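Local coordinates for protein transcriptional regulator AcuR (Rhodobacter sphaeroides 2.4.1, PDB 3BRU) that represses transcription of its own operon as a TetR-family regulator and probably binds two operator sequences in the promoter, at residues 101-109 and 162-171; 31-42 and 55-66. One frame throughout, in Å; residues are numbered along the deposited sequence.

Contact 1: residues 101-109 and 162-171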
loop_
_atom_site.group_PDB
_atom_site.type_symbol
_atom_site.label_atom_id
_atom_site.label_comp_id
_atom_site.label_asym_id
_atom_site.label_seq_id
_atom_site.Cartn_x
_atom_site.Cartn_y
_atom_site.Cartn_z
ATOM N N SER A 101 10.644 -19.519 23.053
ATOM C CA SER A 101 11.853 -20.228 22.608
ATOM C C SER A 101 12.696 -19.417 21.585
ATOM O O SER A 101 13.809 -19.816 21.229
ATOM C CB SER A 101 11.538 -21.646 22.107
ATOM O OG SER A 101 11.139 -21.614 20.750
ATOM N N LEU A 102 12.192 -18.261 21.152
ATOM C CA LEU A 102 12.920 -17.439 20.183
ATOM C C LEU A 102 13.371 -16.109 20.785
ATOM O O LEU A 102 12.683 -15.552 21.652
ATOM C CB LEU A 102 12.105 -17.214 18.882
ATOM C CG LEU A 102 11.579 -18.457 18.119
ATOM C CD1 LEU A 102 10.483 -18.098 17.125
ATOM C CD2 LEU A 102 12.676 -19.219 17.423
ATOM N N ALA A 103 14.522 -15.606 20.321
ATOM C CA ALA A 103 14.968 -14.250 20.647
ATOM C C ALA A 103 13.983 -13.277 20.016
ATOM O O ALA A 103 13.323 -13.609 19.007
ATOM C CB ALA A 103 16.368 -14.018 20.127
ATOM N N PRO A 104 13.831 -12.088 20.613
ATOM C CA PRO A 104 12.920 -11.128 19.978
ATOM C C PRO A 104 13.015 -10.960 18.439
ATOM O O PRO A 104 11.995 -11.038 17.752
ATOM C CB PRO A 104 13.201 -9.829 20.731
ATOM C CG PRO A 104 13.544 -10.295 22.094
ATOM C CD PRO A 104 14.373 -11.570 21.887
ATOM N N LEU A 105 14.202 -10.762 17.880
ATOM C CA LEU A 105 14.258 -10.510 16.433
ATOM C C LEU A 105 13.945 -11.732 15.607
ATOM O O LEU A 105 13.392 -11.609 14.529
ATOM C CB LEU A 105 15.582 -9.894 16.025
ATOM C CG LEU A 105 15.783 -8.458 16.556
ATOM C CD1 LEU A 105 17.171 -8.010 16.196
ATOM C CD2 LEU A 105 14.706 -7.431 16.070
ATOM N N ALA A 106 14.286 -12.914 16.127
ATOM C CA ALA A 106 13.871 -14.156 15.489
ATOM C C ALA A 106 12.359 -14.377 15.444
ATOM O O ALA A 106 11.876 -15.007 14.501
ATOM C CB ALA A 106 14.604 -15.382 16.070
ATOM N N ARG A 107 11.619 -13.875 16.443
ATOM C CA ARG A 107 10.155 -13.878 16.407
ATOM C C ARG A 107 9.596 -13.001 15.286
ATOM O O ARG A 107 8.537 -13.297 14.733
ATOM C CB ARG A 107 9.551 -13.372 17.710
ATOM C CG ARG A 107 9.834 -14.209 18.901
ATOM C CD ARG A 107 9.505 -13.419 20.105
ATOM N NE ARG A 107 10.196 -13.988 21.235
ATOM C CZ ARG A 107 10.244 -13.423 22.440
ATOM N NH1 ARG A 107 9.627 -12.269 22.659
ATOM N NH2 ARG A 107 10.902 -14.024 23.430
ATOM N N LEU A 108 10.282 -11.905 14.988
ATOM C CA LEU A 108 9.853 -11.034 13.902
ATOM C C LEU A 108 10.086 -11.710 12.542
ATOM O O LEU A 108 9.265 -11.617 11.666
ATOM C CB LEU A 108 10.522 -9.649 13.992
ATOM C CG LEU A 108 10.055 -8.665 12.894
ATOM C CD1 LEU A 108 8.577 -8.268 13.054
ATOM C CD2 LEU A 108 10.965 -7.412 12.770
ATOM N N ARG A 109 11.217 -12.383 12.391
ATOM C CA ARG A 109 11.539 -13.140 11.173
ATOM C C ARG A 109 10.602 -14.329 10.987
ATOM O O ARG A 109 10.223 -14.620 9.865
ATOM C CB ARG A 109 12.990 -13.610 11.189
ATOM C CG ARG A 109 13.977 -12.440 11.054
ATOM C CD ARG A 109 15.454 -12.903 10.950
ATOM N NE ARG A 109 16.218 -12.654 12.189
ATOM C CZ ARG A 109 16.589 -13.582 13.085
ATOM N NH1 ARG A 109 17.285 -13.222 14.166
ATOM N NH2 ARG A 109 16.271 -14.876 12.922
ATOM N N LEU A 162 7.916 -5.826 21.217
ATOM C CA LEU A 162 8.921 -6.755 20.714
ATOM C C LEU A 162 10.293 -6.091 20.626
ATOM O O LEU A 162 11.291 -6.650 21.126
ATOM C CB LEU A 162 8.516 -7.290 19.341
ATOM C CG LEU A 162 9.342 -8.445 18.774
ATOM C CD1 LEU A 162 9.572 -9.481 19.865
ATOM C CD2 LEU A 162 8.624 -9.115 17.596
ATOM N N PHE A 163 10.320 -4.904 19.997
ATOM C CA PHE A 163 11.532 -4.097 19.888
ATOM C C PHE A 163 12.103 -3.656 21.250
ATOM O O PHE A 163 13.315 -3.608 21.388
ATOM C CB PHE A 163 11.367 -2.883 18.943
ATOM C CG PHE A 163 11.118 -3.247 17.494
ATOM C CD1 PHE A 163 11.690 -4.384 16.921
ATOM C CD2 PHE A 163 10.330 -2.431 16.680
ATOM C CE1 PHE A 163 11.439 -4.717 15.559
ATOM C CE2 PHE A 163 10.101 -2.748 15.331
ATOM C CZ PHE A 163 10.650 -3.897 14.768
ATOM N N ARG A 164 11.263 -3.310 22.231
ATOM C CA ARG A 164 11.774 -3.018 23.583
ATOM C C ARG A 164 12.451 -4.227 24.210
ATOM O O ARG A 164 13.460 -4.085 24.880
ATOM C CB ARG A 164 10.689 -2.498 24.519
ATOM C CG ARG A 164 10.447 -1.034 24.377
ATOM C CD ARG A 164 9.563 -0.461 25.497
ATOM N NE ARG A 164 8.222 -1.044 25.430
ATOM C CZ ARG A 164 7.248 -0.636 24.618
ATOM N NH1 ARG A 164 7.442 0.421 23.806
ATOM N NH2 ARG A 164 6.085 -1.296 24.632
ATOM N N GLU A 165 11.906 -5.417 23.992
ATOM C CA GLU A 165 12.568 -6.639 24.442
ATOM C C GLU A 165 13.858 -6.940 23.680
ATOM O O GLU A 165 14.808 -7.469 24.262
ATOM C CB GLU A 165 11.619 -7.819 24.355
ATOM C CG GLU A 165 10.399 -7.631 25.213
ATOM C CD GLU A 165 9.259 -8.588 24.855
ATOM O OE1 GLU A 165 9.478 -9.513 24.018
ATOM O OE2 GLU A 165 8.139 -8.417 25.419
ATOM N N ALA A 166 13.895 -6.617 22.379
ATOM C CA ALA A 166 15.134 -6.704 21.598
ATOM C C ALA A 166 16.205 -5.754 22.137
ATOM O O ALA A 166 17.377 -6.114 22.128
ATOM C CB ALA A 166 14.890 -6.473 20.121
ATOM N N GLN A 167 15.824 -4.584 22.646
ATOM C CA GLN A 167 16.795 -3.678 23.275
ATOM C C GLN A 167 17.319 -4.187 24.613
ATOM O O GLN A 167 18.509 -4.082 24.891
ATOM C CB GLN A 167 16.198 -2.289 23.467
ATOM C CG GLN A 167 16.090 -1.525 22.171
ATOM C CD GLN A 167 15.684 -0.091 22.361
ATOM O OE1 GLN A 167 14.712 0.203 23.047
ATOM N NE2 GLN A 167 16.410 0.814 21.727
ATOM N N ALA A 168 16.414 -4.736 25.423
ATOM C CA ALA A 168 16.691 -5.163 26.793
ATOM C C ALA A 168 17.594 -6.392 26.859
ATOM O O ALA A 168 18.040 -6.786 27.931
ATOM C CB ALA A 168 15.378 -5.414 27.546
ATOM N N CYS A 169 17.864 -6.979 25.699
ATOM C CA CYS A 169 18.689 -8.155 25.596
ATOM C C CYS A 169 19.851 -7.940 24.604
ATOM O O CYS A 169 20.587 -8.877 24.291
ATOM C CB CYS A 169 17.818 -9.368 25.216
ATOM S SG CYS A 169 17.420 -9.545 23.438
ATOM N N GLY A 170 20.005 -6.716 24.106
ATOM C CA GLY A 170 21.153 -6.354 23.269
ATOM C C GLY A 170 21.081 -6.610 21.768
ATOM O O GLY A 170 22.066 -6.424 21.063
ATOM N N GLU A 171 19.917 -7.014 21.271
ATOM C CA GLU A 171 19.732 -7.331 19.845
ATOM C C GLU A 171 19.535 -6.098 18.974
ATOM O O GLU A 171 19.857 -6.115 17.778
ATOM C CB GLU A 171 18.528 -8.259 19.650
ATOM C CG GLU A 171 18.822 -9.751 19.838
ATOM C CD GLU A 171 17.710 -10.631 19.296
ATOM O OE1 GLU A 171 16.541 -10.287 19.508
ATOM O OE2 GLU A 171 17.997 -11.667 18.666
#
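Glu171 reaches the first turn of helix 104-120 and accepts a hydrogen bond from a backbone N-H there. Leu105 N donates to Glu171 OE1 at 2.9 Å, nearly straight (164°), on the syn side of the carboxylate. A carboxylate at a helix start probably also gains from the helix dipole. Leu105 and Glu171 run past each other in opposite directions, and Leu105 CD1 lies 3.7 Å from Glu171 CB. The ring of Pro104 wedges against helix 143-167. Its CB meets Ala166 CB at 3.8 Å and Leu162 CD1 at 3.7 Å, and its CG faces the backbone of Glu165. Deeper in, Leu108 CD2 touches the edge of the Phe163 ring, 3.9 Å from CE1. CG of Leu108 stands anti to the backbone N (chi1 -178°), which carries the branch toward that ring.

On the outer side, Arg107 NH1 forms a salt bridge with Glu165 OE1 at 3.1 Å. The hydrogen bond within it is weak, and the guanidinium and carboxylate planes are steeply turned against each other. Arg107 NE and NH2 both hold Leu102 O, which limits the swing of the guanidinium. With an alanine in place of Arg107, Glu165 would probably lose this charge partner and Leu102 O its two side-chain donors.

Behind Glu171, a Schellman motif with Gly170 as C-prime residue ends helix 143-167 and turns the chain back. The segments 104-109 and 162-167 run roughly antiparallel, at 144°, in the all-helical C-terminal domain. Phe216 packs on Leu105 and Leu108, while helix 178-199 brings Phe185 to Leu108 and Pro178 to Phe163.

Contact 2: residues 31-42 and 55-66; sequences AHQSLIRAGLEH and EILKAARVPKGS
His42 CG lies anti to its own carbonyl carbon (chi1 -77°), and Glu55 CG lies anti to the backbone N (chi1 165°) at the head of an extended chain. These torsions bring imidazole and carboxylate together. His42 ND1 donates to Glu55 OE2 at 2.6 Å. The oxygen lies in the ring plane and uses its anti lone pair, with ring and carboxylate planes well turned from each other. Ala59 CB sits 3.3 Å from His42 NE2, so the ring is also packed against helix 53-60.

Next to this pair the contact is apolar. Ile56 is a knob among Leu35, Ala38, Gly39 and His42, and its CD1 comes 4.0 Å from Gly39 CA. Leu35 is the answering knob, set among Ile56, Leu57, Ala60 and Ser66. Its CD2 also meets Val62 CG2 at 3.5 Å. Small residues allow close backbones: Ala60 CB lies 3.6 Å from Ser34 O, and Ala38 CB packs on Ala59 and Ala60. Ser34 OG hydrogen-bonds to Leu30 O, just before the helix.

The axes of 31-42 and 55-60 approach to 8.6 Å at 119°. Helix 31-45 packs across helix 53-60 and the turn that leads into helix 64-70; helix 53-60 and helix 64-70 belong to the predicted helix-turn-helix. Phe67 of helix 64-70 packs on Leu35 and Leu57, and Phe77 of helix 74-97 packs on Ile56.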
loop_
_atom_site.group_PDB
_atom_site.type_symbol
_atom_site.label_atom_id
_atom_site.label_comp_id
_atom_site.label_asym_id
_atom_site.label_seq_id
_atom_site.Cartn_x
_atom_site.Cartn_y
_atom_site.Cartn_z
ATOM N N ALA A 31 -24.487 -20.090 8.271
ATOM C CA ALA A 31 -24.690 -18.895 7.431
ATOM C C ALA A 31 -23.729 -17.738 7.755
ATOM O O ALA A 31 -23.135 -17.166 6.816
ATOM C CB ALA A 31 -26.143 -18.425 7.426
ATOM N N HIS A 32 -23.577 -17.400 9.047
ATOM C CA HIS A 32 -22.643 -16.372 9.474
ATOM C C HIS A 32 -21.181 -16.679 9.129
ATOM O O HIS A 32 -20.500 -15.809 8.548
ATOM C CB HIS A 32 -22.743 -16.146 10.959
ATOM C CG HIS A 32 -21.963 -14.964 11.448
ATOM N ND1 HIS A 32 -20.741 -15.086 12.074
ATOM C CD2 HIS A 32 -22.236 -13.637 11.412
ATOM C CE1 HIS A 32 -20.300 -13.885 12.407
ATOM N NE2 HIS A 32 -21.191 -12.991 12.023
ATOM N N GLN A 33 -20.667 -17.873 9.480
ATOM C CA GLN A 33 -19.296 -18.153 9.062
ATOM C C GLN A 33 -19.103 -18.109 7.560
ATOM O O GLN A 33 -18.054 -17.680 7.128
ATOM C CB GLN A 33 -18.593 -19.352 9.727
ATOM C CG GLN A 33 -18.691 -20.758 9.154
ATOM C CD GLN A 33 -18.022 -21.072 7.808
ATOM O OE1 GLN A 33 -18.538 -21.906 7.089
ATOM N NE2 GLN A 33 -16.896 -20.463 7.484
ATOM N N SER A 34 -20.092 -18.544 6.780
ATOM C CA SER A 34 -19.968 -18.578 5.333
ATOM C C SER A 34 -19.824 -17.158 4.806
ATOM O O SER A 34 -19.032 -16.918 3.888
ATOM C CB SER A 34 -21.190 -19.206 4.662
ATOM O OG SER A 34 -21.363 -20.519 5.104
ATOM N N LEU A 35 -20.617 -16.239 5.365
ATOM C CA LEU A 35 -20.618 -14.824 4.975
ATOM C C LEU A 35 -19.260 -14.202 5.273
ATOM O O LEU A 35 -18.643 -13.619 4.375
ATOM C CB LEU A 35 -21.747 -14.064 5.656
ATOM C CG LEU A 35 -23.134 -14.382 5.080
ATOM C CD1 LEU A 35 -24.251 -13.710 5.899
ATOM C CD2 LEU A 35 -23.281 -14.081 3.561
ATOM N N ILE A 36 -18.765 -14.390 6.499
ATOM C CA ILE A 36 -17.466 -13.861 6.885
ATOM C C ILE A 36 -16.337 -14.420 6.000
ATOM O O ILE A 36 -15.500 -13.644 5.484
ATOM C CB ILE A 36 -17.207 -14.140 8.351
ATOM C CG1 ILE A 36 -18.233 -13.385 9.220
ATOM C CG2 ILE A 36 -15.727 -13.851 8.724
ATOM C CD1 ILE A 36 -18.032 -11.860 9.335
ATOM N N ARG A 37 -16.330 -15.748 5.821
ATOM C CA ARG A 37 -15.390 -16.435 4.939
ATOM C C ARG A 37 -15.343 -15.822 3.533
ATOM O O ARG A 37 -14.260 -15.439 3.039
ATOM C CB ARG A 37 -15.749 -17.907 4.802
ATOM C CG ARG A 37 -14.886 -18.619 3.743
ATOM C CD ARG A 37 -13.676 -19.328 4.353
ATOM N NE ARG A 37 -12.974 -18.552 5.385
ATOM C CZ ARG A 37 -11.746 -18.037 5.253
ATOM N NH1 ARG A 37 -11.069 -18.217 4.120
ATOM N NH2 ARG A 37 -11.183 -17.362 6.260
ATOM N N ALA A 38 -16.506 -15.756 2.882
ATOM C CA ALA A 38 -16.607 -15.208 1.569
ATOM C C ALA A 38 -16.179 -13.745 1.576
ATOM O O ALA A 38 -15.599 -13.279 0.622
ATOM C CB ALA A 38 -18.045 -15.351 1.057
ATOM N N GLY A 39 -16.488 -13.006 2.644
ATOM C CA GLY A 39 -16.100 -11.621 2.750
ATOM C C GLY A 39 -14.603 -11.471 2.772
ATOM O O GLY A 39 -14.059 -10.671 1.984
ATOM N N LEU A 40 -13.937 -12.219 3.672
ATOM C CA LEU A 40 -12.475 -12.219 3.833
ATOM C C LEU A 40 -11.772 -12.625 2.569
ATOM O O LEU A 40 -10.798 -11.971 2.177
ATOM C CB LEU A 40 -11.996 -13.102 4.995
ATOM C CG LEU A 40 -12.410 -12.662 6.411
ATOM C CD1 LEU A 40 -12.111 -13.717 7.452
ATOM C CD2 LEU A 40 -11.829 -11.276 6.829
ATOM N N GLU A 41 -12.267 -13.653 1.902
ATOM C CA GLU A 41 -11.637 -14.106 0.671
ATOM C C GLU A 41 -11.703 -13.070 -0.436
ATOM O O GLU A 41 -10.698 -12.802 -1.084
ATOM C CB GLU A 41 -12.218 -15.441 0.203
ATOM C CG GLU A 41 -11.841 -16.602 1.131
ATOM C CD GLU A 41 -12.513 -17.929 0.747
ATOM O OE1 GLU A 41 -13.310 -17.894 -0.222
ATOM O OE2 GLU A 41 -12.269 -18.993 1.415
ATOM N N HIS A 42 -12.871 -12.477 -0.633
ATOM C CA HIS A 42 -13.117 -11.586 -1.762
ATOM C C HIS A 42 -12.472 -10.229 -1.566
ATOM O O HIS A 42 -11.940 -9.677 -2.506
ATOM C CB HIS A 42 -14.615 -11.413 -2.028
ATOM C CG HIS A 42 -15.245 -12.572 -2.728
ATOM N ND1 HIS A 42 -15.717 -12.495 -4.023
ATOM C CD2 HIS A 42 -15.452 -13.849 -2.327
ATOM C CE1 HIS A 42 -16.196 -13.672 -4.385
ATOM N NE2 HIS A 42 -16.066 -14.506 -3.365
ATOM N N GLU A 55 -22.389 -10.868 -5.100
ATOM C CA GLU A 55 -21.207 -11.727 -5.278
ATOM C C GLU A 55 -20.861 -12.497 -3.984
ATOM O O GLU A 55 -20.580 -13.679 -4.027
ATOM C CB GLU A 55 -20.025 -10.892 -5.808
ATOM C CG GLU A 55 -18.634 -11.531 -5.716
ATOM C CD GLU A 55 -17.496 -10.646 -6.331
ATOM O OE1 GLU A 55 -17.784 -9.699 -7.129
ATOM O OE2 GLU A 55 -16.295 -10.929 -6.038
ATOM N N ILE A 56 -20.906 -11.813 -2.843
ATOM C CA ILE A 56 -20.719 -12.450 -1.521
ATOM C C ILE A 56 -21.747 -13.563 -1.286
ATOM O O ILE A 56 -21.369 -14.660 -0.857
ATOM C CB ILE A 56 -20.784 -11.420 -0.327
ATOM C CG1 ILE A 56 -19.621 -10.408 -0.381
ATOM C CG2 ILE A 56 -20.902 -12.108 1.050
ATOM C CD1 ILE A 56 -18.267 -11.007 -0.604
ATOM N N LEU A 57 -23.026 -13.291 -1.554
ATOM C CA LEU A 57 -24.081 -14.271 -1.327
ATOM C C LEU A 57 -23.864 -15.529 -2.176
ATOM O O LEU A 57 -24.045 -16.663 -1.691
ATOM C CB LEU A 57 -25.463 -13.670 -1.645
ATOM C CG LEU A 57 -25.929 -12.491 -0.798
ATOM C CD1 LEU A 57 -27.381 -12.106 -1.168
ATOM C CD2 LEU A 57 -25.751 -12.783 0.687
ATOM N N LYS A 58 -23.520 -15.308 -3.450
ATOM C CA LYS A 58 -23.273 -16.374 -4.397
ATOM C C LYS A 58 -22.068 -17.240 -3.981
ATOM O O LYS A 58 -22.105 -18.445 -4.089
ATOM C CB LYS A 58 -23.098 -15.797 -5.807
ATOM C CG LYS A 58 -22.919 -16.842 -6.915
ATOM C CD LYS A 58 -22.713 -16.181 -8.293
ATOM C CE LYS A 58 -22.296 -17.213 -9.343
ATOM N NZ LYS A 58 -22.810 -16.868 -10.717
ATOM N N ALA A 59 -21.004 -16.626 -3.496
ATOM C CA ALA A 59 -19.882 -17.388 -2.972
ATOM C C ALA A 59 -20.212 -18.118 -1.645
ATOM O O ALA A 59 -19.835 -19.270 -1.465
ATOM C CB ALA A 59 -18.649 -16.467 -2.833
ATOM N N ALA A 60 -20.927 -17.453 -0.736
ATOM C CA ALA A 60 -21.315 -18.027 0.544
ATOM C C ALA A 60 -22.458 -19.056 0.426
ATOM O O ALA A 60 -22.620 -19.883 1.336
ATOM C CB ALA A 60 -21.682 -16.940 1.515
ATOM N N ARG A 61 -23.214 -19.014 -0.695
ATOM C CA ARG A 61 -24.389 -19.857 -0.903
ATOM C C ARG A 61 -25.381 -19.703 0.255
ATOM O O ARG A 61 -25.908 -20.692 0.768
ATOM C CB ARG A 61 -23.998 -21.331 -1.099
ATOM C CG ARG A 61 -23.018 -21.583 -2.246
ATOM C CD ARG A 61 -22.477 -23.023 -2.248
ATOM N NE ARG A 61 -21.170 -23.088 -2.910
ATOM C CZ ARG A 61 -19.999 -22.980 -2.279
ATOM N NH1 ARG A 61 -18.867 -23.034 -2.976
ATOM N NH2 ARG A 61 -19.950 -22.821 -0.952
ATOM N N VAL A 62 -25.616 -18.452 0.684
ATOM C CA VAL A 62 -26.623 -18.144 1.721
ATOM C C VAL A 62 -27.658 -17.178 1.119
ATOM O O VAL A 62 -27.298 -16.356 0.261
ATOM C CB VAL A 62 -26.046 -17.587 3.064
ATOM C CG1 VAL A 62 -24.594 -18.033 3.316
ATOM C CG2 VAL A 62 -26.150 -16.109 3.115
ATOM N N PRO A 63 -28.960 -17.346 1.480
ATOM C CA PRO A 63 -30.008 -16.391 1.046
ATOM C C PRO A 63 -29.870 -14.940 1.584
ATOM O O PRO A 63 -29.337 -14.710 2.677
ATOM C CB PRO A 63 -31.301 -17.043 1.548
ATOM C CG PRO A 63 -30.873 -17.989 2.627
ATOM C CD PRO A 63 -29.535 -18.490 2.225
ATOM N N LYS A 64 -30.381 -13.986 0.808
ATOM C CA LYS A 64 -30.313 -12.554 1.111
ATOM C C LYS A 64 -30.904 -12.189 2.503
ATOM O O LYS A 64 -30.406 -11.304 3.213
ATOM C CB LYS A 64 -31.033 -11.791 -0.005
ATOM C CG LYS A 64 -30.636 -10.318 -0.104
ATOM C CD LYS A 64 -31.346 -9.586 -1.274
ATOM C CE LYS A 64 -30.562 -9.685 -2.647
ATOM N NZ LYS A 64 -29.242 -8.920 -2.727
ATOM N N GLY A 65 -31.965 -12.891 2.872
ATOM C CA GLY A 65 -32.595 -12.709 4.156
ATOM C C GLY A 65 -31.678 -13.051 5.310
ATOM O O GLY A 65 -31.853 -12.501 6.401
ATOM N N SER A 66 -30.718 -13.958 5.076
ATOM C CA SER A 66 -29.714 -14.330 6.093
ATOM C C SER A 66 -28.612 -13.274 6.246
ATOM O O SER A 66 -28.146 -13.015 7.347
ATOM C CB SER A 66 -29.080 -15.684 5.799
ATOM O OG SER A 66 -30.057 -16.687 5.807
#

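How the contacts relate
Contact 2 comes first along the chain and closes before contact 1 opens. They lie on opposite sides of the chain's centre. Their centres are 40 Å apart, their nearest atoms are about 22 Å apart, and they share no helix. Contact 2 joins helix 31-45 to helices 53-60 and 64-70 in the N-terminal DNA-binding region. Contact 1 joins helices 104-120 and 143-167 at the far end of the C-terminal domain. Helix 74-97 follows the first region in sequence and packs on it, then the chain passes to the second. This matches the TetR plan, with a DNA-reading head and a separate helical body.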